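Myo-inositol phosphohydrolase (Mitsuokella multacida, PDB 4WU3) probably removes phosphate groups from inositol polyphosphates such as phytate, as a phosphatase of the protein-tyrosine-phosphatase-like phytase family, and binds inositol-(1,3,4,5)-tetrakisphosphate. Local coordinates at residues A[357-368]-A[569-577]; A[577-585]-A[596-604]. The protein carries 2 engineered substitutions. One frame throughout, in Å; residues are numbered along the deposited sequence.

Contacts 1 and 2 follow one another along the chain and share N577. Contact 1 fastens the C-terminal end of helix 564-573, with the turn after it, to the strand 357-358 and the loop that follows. Contact 2 takes the chain onward from N577 and lays it against helix 593-613. Both are partly buried, but contact 1 is the larger, 801 Å² against 478 Å², and its chemistry is that of a helix end: one carbonyl gripped by an arginine side chain, another by a backbone amide, with leucines beside them. Contact 2 relies on alanines, branched apolar side chains and an aromatic pair, has a histidine-glutamate bond on its more exposed side, and reaches the bound inositol phosphate through Y596.

Contact 1 (A[357-368]-A[569-577]); sequences RTMNSAFRTDVN and SRQYLLGGN
R364 lays its guanidinium flat on the ring of Y572, the planes only 10° apart and CZ 4.2 Å from the ring centroid, a cation-pi stack. The bend at chi3 (92°) turns this group back over the helix end, where NE and NH2 both donate, in the guanidinium plane, to the carbonyl oxygen of Y572; the NH2–O distance is 3.1 Å. That oxygen also accepts from G575 N, so three donors hold it. Arginine suits the place because one flat cation can cover a ring and grip a carbonyl, and a leucine in its place would probably leave the Y572 carbonyl with fewer donors and D366 without its salt-bridge mate. The backbone N of R364 adds a bond of 2.7 Å to L573 O.

The tightly packed part lies round L573 and L574, which F363, M359 and S361 cover. F363 receives L573 CB over one face, 3.8 Å from its centroid, while L574 meets its edge. The branched L574 also sends CD1 to M359 CE, and CD2 lies 3.4 Å from S361 O. Beyond it, R357, its NH1 bonded to the N355 carbonyl, lays a guanidinium face against G575 and G576. A water joins R357 NE to both oxygens of Q571, whose NE2 is bonded to D555. G575, at positive phi, ends the helix in a Schellman motif, a conformation that favours glycine.

The other end is looser and nearer solvent. D366, exposed, takes R364 NH1 on the syn side of OD2, V367 touches L573 through CG2, and N368 N donates almost straight (173°) to Y572 OH at 3.0 Å.

The turn at G575 and G576 caps Q571 O and Y572 O; the loop adds the R364 amide and guanidinium, whose positive charge probably also offsets the negative end of the helix dipole.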
loop_
_atom_site.group_PDB
_atom_site.type_symbol
_atom_site.label_atom_id
_atom_site.label_comp_id
_atom_site.label_asym_id
_atom_site.label_seq_id
_atom_site.Cartn_x
_atom_site.Cartn_y
_atom_site.Cartn_z
ATOM N N ARG A 357 41.271 22.976 11.912
ATOM C CA ARG A 357 41.553 24.382 11.629
ATOM C C ARG A 357 41.481 25.212 12.885
ATOM O O ARG A 357 40.794 24.840 13.843
ATOM C CB ARG A 357 40.581 24.947 10.588
ATOM C CG ARG A 357 39.133 25.036 11.042
ATOM C CD ARG A 357 38.359 23.742 10.826
ATOM N NE ARG A 357 36.914 23.969 10.889
ATOM C CZ ARG A 357 35.998 23.010 10.822
ATOM N NH1 ARG A 357 36.326 21.755 10.682
ATOM N NH2 ARG A 357 34.730 23.298 10.904
ATOM N N THR A 358 42.202 26.330 12.888
ATOM C CA THR A 358 42.044 27.342 13.924
ATOM C C THR A 358 41.635 28.618 13.224
ATOM O O THR A 358 41.681 28.698 11.999
ATOM C CB THR A 358 43.333 27.586 14.756
ATOM O OG1 THR A 358 44.293 28.341 13.995
ATOM C CG2 THR A 358 43.954 26.274 15.202
ATOM N N MET A 359 41.223 29.617 13.990
ATOM C CA MET A 359 40.808 30.875 13.403
ATOM C C MET A 359 42.006 31.673 12.903
ATOM O O MET A 359 41.840 32.751 12.317
ATOM C CB MET A 359 39.998 31.679 14.410
ATOM C CG MET A 359 38.712 30.980 14.820
ATOM S SD MET A 359 37.661 30.678 13.386
ATOM C CE MET A 359 38.084 29.010 12.922
ATOM N N ASN A 360 43.210 31.139 13.120
ATOM C CA ASN A 360 44.426 31.711 12.531
ATOM C C ASN A 360 44.852 30.994 11.246
ATOM O O ASN A 360 45.846 31.374 10.626
ATOM C CB ASN A 360 45.590 31.667 13.530
ATOM C CG ASN A 360 45.307 32.445 14.800
ATOM O OD1 ASN A 360 44.980 33.631 14.758
ATOM N ND2 ASN A 360 45.451 31.786 15.937
ATOM N N SER A 361 44.110 29.960 10.854
ATOM C CA SER A 361 44.483 29.131 9.705
ATOM C C SER A 361 44.315 29.867 8.380
ATOM O O SER A 361 43.643 30.890 8.312
ATOM C CB SER A 361 43.643 27.847 9.669
ATOM O OG SER A 361 44.009 26.965 10.718
ATOM N N ALA A 362 44.926 29.334 7.326
ATOM C CA ALA A 362 44.745 29.878 5.978
ATOM C C ALA A 362 43.410 29.435 5.389
ATOM O O ALA A 362 42.952 28.316 5.627
ATOM C CB ALA A 362 45.881 29.435 5.069
ATOM N N PHE A 363 42.782 30.321 4.627
ATOM C CA PHE A 363 41.605 29.940 3.852
ATOM C C PHE A 363 41.962 28.808 2.891
ATOM O O PHE A 363 43.101 28.705 2.420
ATOM C CB PHE A 363 41.066 31.133 3.060
ATOM C CG PHE A 363 40.368 32.164 3.905
ATOM C CD1 PHE A 363 39.949 31.868 5.192
ATOM C CD2 PHE A 363 40.094 33.418 3.393
ATOM C CE1 PHE A 363 39.291 32.815 5.954
ATOM C CE2 PHE A 363 39.437 34.365 4.154
ATOM C CZ PHE A 363 39.036 34.063 5.434
ATOM N N ARG A 364 40.980 27.965 2.590
ATOM C CA ARG A 364 41.174 26.860 1.659
ATOM C C ARG A 364 41.287 27.349 0.216
ATOM O O ARG A 364 40.814 28.427 -0.125
ATOM C CB ARG A 364 40.007 25.878 1.757
ATOM C CG ARG A 364 38.699 26.418 1.214
ATOM C CD ARG A 364 37.745 25.275 0.941
ATOM N NE ARG A 364 36.903 25.000 2.090
ATOM C CZ ARG A 364 36.341 23.826 2.350
ATOM N NH1 ARG A 364 36.540 22.788 1.580
ATOM N NH2 ARG A 364 35.582 23.682 3.400
ATOM N N THR A 365 41.897 26.533 -0.636
ATOM C CA THR A 365 42.034 26.873 -2.051
ATOM C C THR A 365 41.145 26.010 -2.939
ATOM O O THR A 365 41.176 26.144 -4.163
ATOM C CB THR A 365 43.480 26.685 -2.521
ATOM O OG1 THR A 365 43.861 25.321 -2.327
ATOM C CG2 THR A 365 44.410 27.589 -1.736
ATOM N N ASP A 366 40.350 25.136 -2.326
ATOM C CA ASP A 366 39.487 24.224 -3.067
ATOM C C ASP A 366 38.010 24.616 -2.972
ATOM O O ASP A 366 37.137 23.750 -2.873
ATOM C CB ASP A 366 39.683 22.794 -2.563
ATOM C CG ASP A 366 39.397 22.652 -1.066
ATOM O OD1 ASP A 366 40.198 23.128 -0.237
ATOM O OD2 ASP A 366 38.369 22.045 -0.720
ATOM N N VAL A 367 37.739 25.917 -3.040
ATOM C CA VAL A 367 36.376 26.438 -2.954
ATOM C C VAL A 367 35.460 25.832 -4.018
ATOM O O VAL A 367 35.800 25.795 -5.199
ATOM C CB VAL A 367 36.350 27.975 -3.100
ATOM C CG1 VAL A 367 34.915 28.491 -3.142
ATOM C CG2 VAL A 367 37.117 28.636 -1.965
ATOM N N ASN A 368 34.303 25.345 -3.582
ATOM C CA ASN A 368 33.265 24.859 -4.491
ATOM C C ASN A 368 31.990 25.646 -4.250
ATOM O O ASN A 368 31.272 25.385 -3.292
ATOM C CB ASN A 368 33.011 23.367 -4.267
ATOM C CG ASN A 368 32.036 22.777 -5.275
ATOM O OD1 ASN A 368 31.351 23.499 -6.003
ATOM N ND2 ASN A 368 31.960 21.450 -5.309
ATOM N N SER A 569 30.799 32.335 5.374
ATOM C CA SER A 569 31.832 32.242 4.360
ATOM C C SER A 569 33.216 31.955 4.964
ATOM O O SER A 569 33.923 31.059 4.511
ATOM C CB SER A 569 31.845 33.516 3.521
ATOM O OG SER A 569 30.598 33.681 2.851
ATOM N N ARG A 570 33.608 32.678 6.002
ATOM C CA ARG A 570 34.919 32.422 6.557
ATOM C C ARG A 570 34.988 31.077 7.282
ATOM O O ARG A 570 35.999 30.374 7.177
ATOM C CB ARG A 570 35.386 33.570 7.446
ATOM C CG ARG A 570 34.619 33.771 8.736
ATOM C CD ARG A 570 34.803 35.207 9.179
ATOM N NE ARG A 570 34.592 35.390 10.604
ATOM C CZ ARG A 570 34.804 36.535 11.231
ATOM N NH1 ARG A 570 34.598 36.637 12.518
ATOM N NH2 ARG A 570 35.228 37.589 10.577
ATOM N N GLN A 571 33.921 30.686 7.983
ATOM C CA GLN A 571 33.897 29.354 8.612
ATOM C C GLN A 571 34.004 28.244 7.546
ATOM O O GLN A 571 34.619 27.197 7.783
ATOM C CB GLN A 571 32.655 29.163 9.491
ATOM C CG GLN A 571 32.625 30.023 10.751
ATOM C CD GLN A 571 33.891 29.914 11.579
ATOM O OE1 GLN A 571 34.521 28.857 11.658
ATOM N NE2 GLN A 571 34.271 31.014 12.201
ATOM N N TYR A 572 33.418 28.480 6.377
ATOM C CA TYR A 572 33.569 27.565 5.253
ATOM C C TYR A 572 35.001 27.615 4.749
ATOM O O TYR A 572 35.656 26.573 4.595
ATOM C CB TYR A 572 32.599 27.900 4.105
ATOM C CG TYR A 572 32.894 27.139 2.828
ATOM C CD1 TYR A 572 32.520 25.821 2.689
ATOM C CD2 TYR A 572 33.566 27.738 1.773
ATOM C CE1 TYR A 572 32.798 25.111 1.539
ATOM C CE2 TYR A 572 33.841 27.039 0.608
ATOM C CZ TYR A 572 33.454 25.718 0.499
ATOM O OH TYR A 572 33.713 24.994 -0.653
ATOM N N LEU A 573 35.495 28.826 4.511
ATOM C CA LEU A 573 36.821 28.994 3.939
ATOM C C LEU A 573 37.883 28.402 4.841
ATOM O O LEU A 573 38.886 27.894 4.364
ATOM C CB LEU A 573 37.111 30.463 3.662
ATOM C CG LEU A 573 36.289 31.006 2.492
ATOM C CD1 LEU A 573 36.464 32.501 2.353
ATOM C CD2 LEU A 573 36.676 30.307 1.199
ATOM N N LEU A 574 37.656 28.446 6.147
ATOM C CA LEU A 574 38.657 27.949 7.081
ATOM C C LEU A 574 38.661 26.432 7.165
ATOM O O LEU A 574 39.538 25.858 7.799
ATOM C CB LEU A 574 38.453 28.552 8.466
ATOM C CG LEU A 574 38.820 30.033 8.512
ATOM C CD1 LEU A 574 38.175 30.747 9.687
ATOM C CD2 LEU A 574 40.330 30.178 8.548
ATOM N N GLY A 575 37.680 25.784 6.530
ATOM C CA GLY A 575 37.644 24.325 6.455
ATOM C C GLY A 575 36.382 23.645 6.969
ATOM O O GLY A 575 36.309 22.410 6.979
ATOM N N GLY A 576 35.394 24.433 7.397
ATOM C CA GLY A 576 34.083 23.896 7.741
ATOM C C GLY A 576 33.285 23.652 6.472
ATOM O O GLY A 576 33.799 23.802 5.362
ATOM N N ASN A 577 32.027 23.250 6.617
ATOM C CA ASN A 577 31.128 23.277 5.476
ATOM C C ASN A 577 30.414 24.612 5.507
ATOM O O ASN A 577 30.777 25.476 6.320
ATOM C CB ASN A 577 30.166 22.083 5.445
ATOM C CG ASN A 577 29.190 22.054 6.608
ATOM O OD1 ASN A 577 29.002 23.038 7.317
ATOM N ND2 ASN A 577 28.556 20.901 6.803
HETATM O O HOH W 1 35.172 26.435 10.454
#

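Contact 2 (A[577-585]-A[596-604]); sequences NYVAYEIAK and YHQKAHMIE. With 4IP (inositol-(1,3,4,5)-tetrakisphosphate), chain F.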
loop_
_atom_site.group_PDB
_atom_site.type_symbol
_atom_site.label_atom_id
_atom_site.label_comp_id
_atom_site.label_asym_id
_atom_site.label_seq_id
_atom_site.Cartn_x
_atom_site.Cartn_y
_atom_site.Cartn_z
ATOM N N ASN A 577 32.027 23.250 6.617
ATOM C CA ASN A 577 31.128 23.277 5.476
ATOM C C ASN A 577 30.414 24.612 5.507
ATOM O O ASN A 577 30.777 25.476 6.320
ATOM C CB ASN A 577 30.166 22.083 5.445
ATOM C CG ASN A 577 29.190 22.054 6.608
ATOM O OD1 ASN A 577 29.002 23.038 7.317
ATOM N ND2 ASN A 577 28.556 20.901 6.803
ATOM N N TYR A 578 29.441 24.807 4.616
ATOM C CA TYR A 578 28.629 26.018 4.623
ATOM C C TYR A 578 27.315 25.696 5.324
ATOM O O TYR A 578 26.544 24.860 4.839
ATOM C CB TYR A 578 28.359 26.501 3.196
ATOM C CG TYR A 578 27.947 27.957 3.123
ATOM C CD1 TYR A 578 28.889 28.966 3.273
ATOM C CD2 TYR A 578 26.622 28.322 2.912
ATOM C CE1 TYR A 578 28.525 30.294 3.219
ATOM C CE2 TYR A 578 26.249 29.653 2.857
ATOM C CZ TYR A 578 27.207 30.631 3.009
ATOM O OH TYR A 578 26.863 31.958 2.959
ATOM N N VAL A 579 27.055 26.359 6.451
ATOM C CA VAL A 579 25.945 25.972 7.306
ATOM C C VAL A 579 24.604 26.118 6.602
ATOM O O VAL A 579 23.664 25.413 6.936
ATOM C CB VAL A 579 25.890 26.797 8.602
ATOM C CG1 VAL A 579 24.694 26.376 9.455
ATOM C CG2 VAL A 579 27.182 26.652 9.387
ATOM N N ALA A 580 24.514 27.043 5.645
ATOM C CA ALA A 580 23.228 27.356 5.009
ATOM C C ALA A 580 23.084 26.676 3.653
ATOM O O ALA A 580 22.258 27.074 2.835
ATOM C CB ALA A 580 23.026 28.865 4.876
ATOM N N TYR A 581 23.872 25.630 3.435
ATOM C CA TYR A 581 23.745 24.830 2.226
ATOM C C TYR A 581 22.338 24.260 2.102
ATOM O O TYR A 581 21.756 23.770 3.079
ATOM C CB TYR A 581 24.767 23.689 2.222
ATOM C CG TYR A 581 24.598 22.714 1.068
ATOM C CD1 TYR A 581 25.001 23.046 -0.218
ATOM C CD2 TYR A 581 24.024 21.462 1.269
ATOM C CE1 TYR A 581 24.835 22.157 -1.269
ATOM C CE2 TYR A 581 23.861 20.571 0.229
ATOM C CZ TYR A 581 24.268 20.919 -1.035
ATOM O OH TYR A 581 24.100 20.023 -2.059
ATOM N N GLU A 582 21.788 24.334 0.897
ATOM C CA GLU A 582 20.535 23.661 0.595
ATOM C C GLU A 582 20.713 22.909 -0.707
ATOM O O GLU A 582 21.482 23.331 -1.575
ATOM C CB GLU A 582 19.369 24.651 0.474
ATOM C CG GLU A 582 19.238 25.602 1.644
ATOM C CD GLU A 582 17.837 26.143 1.790
ATOM O OE1 GLU A 582 17.654 27.373 1.751
ATOM O OE2 GLU A 582 16.911 25.339 1.954
ATOM N N ILE A 583 20.012 21.787 -0.826
ATOM C CA ILE A 583 20.042 20.999 -2.046
ATOM C C ILE A 583 19.157 21.667 -3.080
ATOM O O ILE A 583 17.968 21.875 -2.852
ATOM C CB ILE A 583 19.542 19.574 -1.805
ATOM C CG1 ILE A 583 20.481 18.864 -0.835
ATOM C CG2 ILE A 583 19.443 18.820 -3.124
ATOM C CD1 ILE A 583 20.042 17.462 -0.478
ATOM N N ALA A 584 19.756 22.015 -4.211
ATOM C CA ALA A 584 19.055 22.731 -5.267
ATOM C C ALA A 584 17.743 22.044 -5.680
ATOM O O ALA A 584 16.654 22.603 -5.504
ATOM C CB ALA A 584 19.975 22.892 -6.466
ATOM N N LYS A 585 17.842 20.837 -6.227
ATOM C CA LYS A 585 16.647 20.134 -6.704
ATOM C C LYS A 585 16.606 18.735 -6.142
ATOM O O LYS A 585 17.069 17.785 -6.762
ATOM C CB LYS A 585 16.583 20.127 -8.229
ATOM C CG LYS A 585 16.164 21.479 -8.785
ATOM C CD LYS A 585 16.081 21.503 -10.299
ATOM C CE LYS A 585 15.636 22.877 -10.774
ATOM N NZ LYS A 585 15.548 22.959 -12.255
ATOM N N TYR A 596 18.917 20.087 5.794
ATOM C CA TYR A 596 19.715 21.206 5.290
ATOM C C TYR A 596 18.881 22.481 5.252
ATOM O O TYR A 596 19.352 23.556 5.612
ATOM C CB TYR A 596 20.199 20.934 3.873
ATOM C CG TYR A 596 21.306 19.915 3.744
ATOM C CD1 TYR A 596 22.373 19.895 4.633
ATOM C CD2 TYR A 596 21.314 19.005 2.691
ATOM C CE1 TYR A 596 23.401 18.973 4.495
ATOM C CE2 TYR A 596 22.339 18.079 2.547
ATOM C CZ TYR A 596 23.377 18.063 3.452
ATOM O OH TYR A 596 24.401 17.146 3.303
ATOM N N HIS A 597 17.636 22.363 4.806
ATOM C CA HIS A 597 16.778 23.533 4.709
ATOM C C HIS A 597 16.540 24.124 6.086
ATOM O O HIS A 597 16.556 25.337 6.273
ATOM C CB HIS A 597 15.436 23.182 4.084
ATOM C CG HIS A 597 14.410 24.255 4.254
ATOM N ND1 HIS A 597 14.433 25.427 3.528
ATOM C CD2 HIS A 597 13.351 24.350 5.089
ATOM C CE1 HIS A 597 13.421 26.192 3.897
ATOM N NE2 HIS A 597 12.750 25.562 4.843
ATOM N N GLN A 598 16.298 23.250 7.049
ATOM C CA GLN A 598 16.068 23.672 8.411
ATOM C C GLN A 598 17.322 24.386 8.945
ATOM O O GLN A 598 17.224 25.371 9.677
ATOM C CB GLN A 598 15.696 22.450 9.248
ATOM C CG GLN A 598 15.559 22.670 10.739
ATOM C CD GLN A 598 14.901 21.484 11.407
ATOM O OE1 GLN A 598 15.325 20.341 11.231
ATOM N NE2 GLN A 598 13.846 21.746 12.174
ATOM N N LYS A 599 18.501 23.913 8.564
ATOM C CA LYS A 599 19.720 24.576 9.014
ATOM C C LYS A 599 19.853 25.953 8.385
ATOM O O LYS A 599 20.192 26.925 9.052
ATOM C CB LYS A 599 20.960 23.748 8.684
ATOM C CG LYS A 599 21.163 22.530 9.564
ATOM C CD LYS A 599 22.401 21.787 9.096
ATOM C CE LYS A 599 22.699 20.564 9.929
ATOM N NZ LYS A 599 23.782 19.791 9.265
ATOM N N ALA A 600 19.589 26.031 7.090
ATOM C CA ALA A 600 19.686 27.286 6.395
ATOM C C ALA A 600 18.777 28.311 7.053
ATOM O O ALA A 600 19.158 29.450 7.253
ATOM C CB ALA A 600 19.309 27.095 4.938
ATOM N N HIS A 601 17.574 27.886 7.401
ATOM C CA HIS A 601 16.578 28.763 7.991
ATOM C C HIS A 601 16.990 29.186 9.399
ATOM O O HIS A 601 16.979 30.377 9.725
ATOM C CB HIS A 601 15.248 28.015 8.051
ATOM C CG HIS A 601 14.071 28.877 8.376
ATOM N ND1 HIS A 601 13.344 28.734 9.535
ATOM C CD2 HIS A 601 13.476 29.871 7.681
ATOM C CE1 HIS A 601 12.358 29.612 9.547
ATOM N NE2 HIS A 601 12.418 30.315 8.433
ATOM N N MET A 602 17.360 28.208 10.224
ATOM C CA MET A 602 17.599 28.451 11.635
ATOM C C MET A 602 18.894 29.206 11.907
ATOM O O MET A 602 18.982 29.912 12.913
ATOM C CB MET A 602 17.584 27.137 12.427
ATOM C CG MET A 602 16.225 26.444 12.478
ATOM S SD MET A 602 14.900 27.452 13.180
ATOM C CE MET A 602 15.351 27.483 14.905
ATOM N N ILE A 603 19.900 29.068 11.044
ATOM C CA ILE A 603 21.153 29.794 11.262
ATOM C C ILE A 603 20.936 31.297 11.064
ATOM O O ILE A 603 21.554 32.107 11.753
ATOM C CB ILE A 603 22.306 29.294 10.372
ATOM C CG1 ILE A 603 23.641 29.915 10.814
ATOM C CG2 ILE A 603 22.053 29.631 8.913
ATOM C CD1 ILE A 603 24.044 29.595 12.235
ATOM N N GLU A 604 20.048 31.662 10.138
ATOM C CA GLU A 604 19.619 33.051 9.991
ATOM C C GLU A 604 18.876 33.539 11.216
ATOM O O GLU A 604 19.086 34.670 11.668
ATOM C CB GLU A 604 18.682 33.215 8.805
ATOM C CG GLU A 604 19.374 33.202 7.467
ATOM C CD GLU A 604 18.435 33.525 6.325
ATOM O OE1 GLU A 604 17.203 33.402 6.502
ATOM O OE2 GLU A 604 18.931 33.901 5.244
HETATM C C1 4IP F . 28.529 15.042 9.369
HETATM O O1 4IP F . 29.402 15.940 10.054
HETATM C C2 4IP F . 29.106 13.632 9.390
HETATM O O2 4IP F . 30.419 13.649 8.846
HETATM C C3 4IP F . 28.268 12.670 8.558
HETATM O O3 4IP F . 28.867 11.372 8.577
HETATM C C4 4IP F . 28.118 13.149 7.117
HETATM O O4 4IP F . 27.243 12.255 6.418
HETATM C C5 4IP F . 27.543 14.560 7.089
HETATM O O5 4IP F . 27.452 15.037 5.744
HETATM C C6 4IP F . 28.381 15.525 7.927
HETATM O O6 4IP F . 27.794 16.828 7.919
HETATM P P1 4IP F . 29.384 16.125 11.651
HETATM O O1P 4IP F . 28.099 16.854 11.927
HETATM O O2P 4IP F . 30.639 16.919 11.906
HETATM O O3P 4IP F . 29.454 14.720 12.193
HETATM P P3 4IP F . 28.022 10.095 9.085
HETATM O O4P 4IP F . 26.667 10.273 8.440
HETATM O O5P 4IP F . 28.031 10.226 10.591
HETATM O O6P 4IP F . 28.781 8.904 8.556
HETATM P P4 4IP F . 27.641 11.587 5.001
HETATM O O7P 4IP F . 29.028 11.029 5.211
HETATM O O8P 4IP F . 26.582 10.527 4.823
HETATM O O9P 4IP F . 27.565 12.748 4.027
HETATM P P5 4IP F . 26.197 15.952 5.299
HETATM O OPF 4IP F . 25.045 15.524 6.194
HETATM O OPG 4IP F . 26.025 15.597 3.837
HETATM O OPH 4IP F . 26.665 17.368 5.550
HETATM O O HOH W 2 25.419 21.446 7.884
#
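Aromatic contact comes first: Y581 turns its edge onto the face of Y596, with centroids 5.0 Å apart and planes at 84°, a T-shaped pair. CG of Y581 stands anti to its backbone nitrogen (chi1 174°), which carries CD2 over the centre of the Y596 ring. I583 adds CG1 at 3.6 Å from Y596 CD2. Y596 lines the pocket of the bound inositol-(1,3,4,5)-tetrakisphosphate, its hydroxyl so near the 5-phosphate that the detail of this approach is doubtful.

Apolar packing continues along the helix. Two alanines, A580 and A600, let the chains come close, with their CA atoms 3.8 Å apart, and V579 CG1 reaches I603 CB at 3.9 Å.

Of the polar contacts, the H597–E582 bond lies on the more exposed side: ND1 donates to OE2 over 2.9 Å, nearly in the ring plane and on the syn side of the carboxylate, while H597 NE2 is bonded to E158. Deeper in, toward the ligand, the extended chain of buried K599 carries NZ to a water that N577 ND2 meets only weakly.

The loop 577-585 thus bridges helices 564-573 and 593-613, with V579 also resting on helix 545-558 and E158 belonging to helix 149-161.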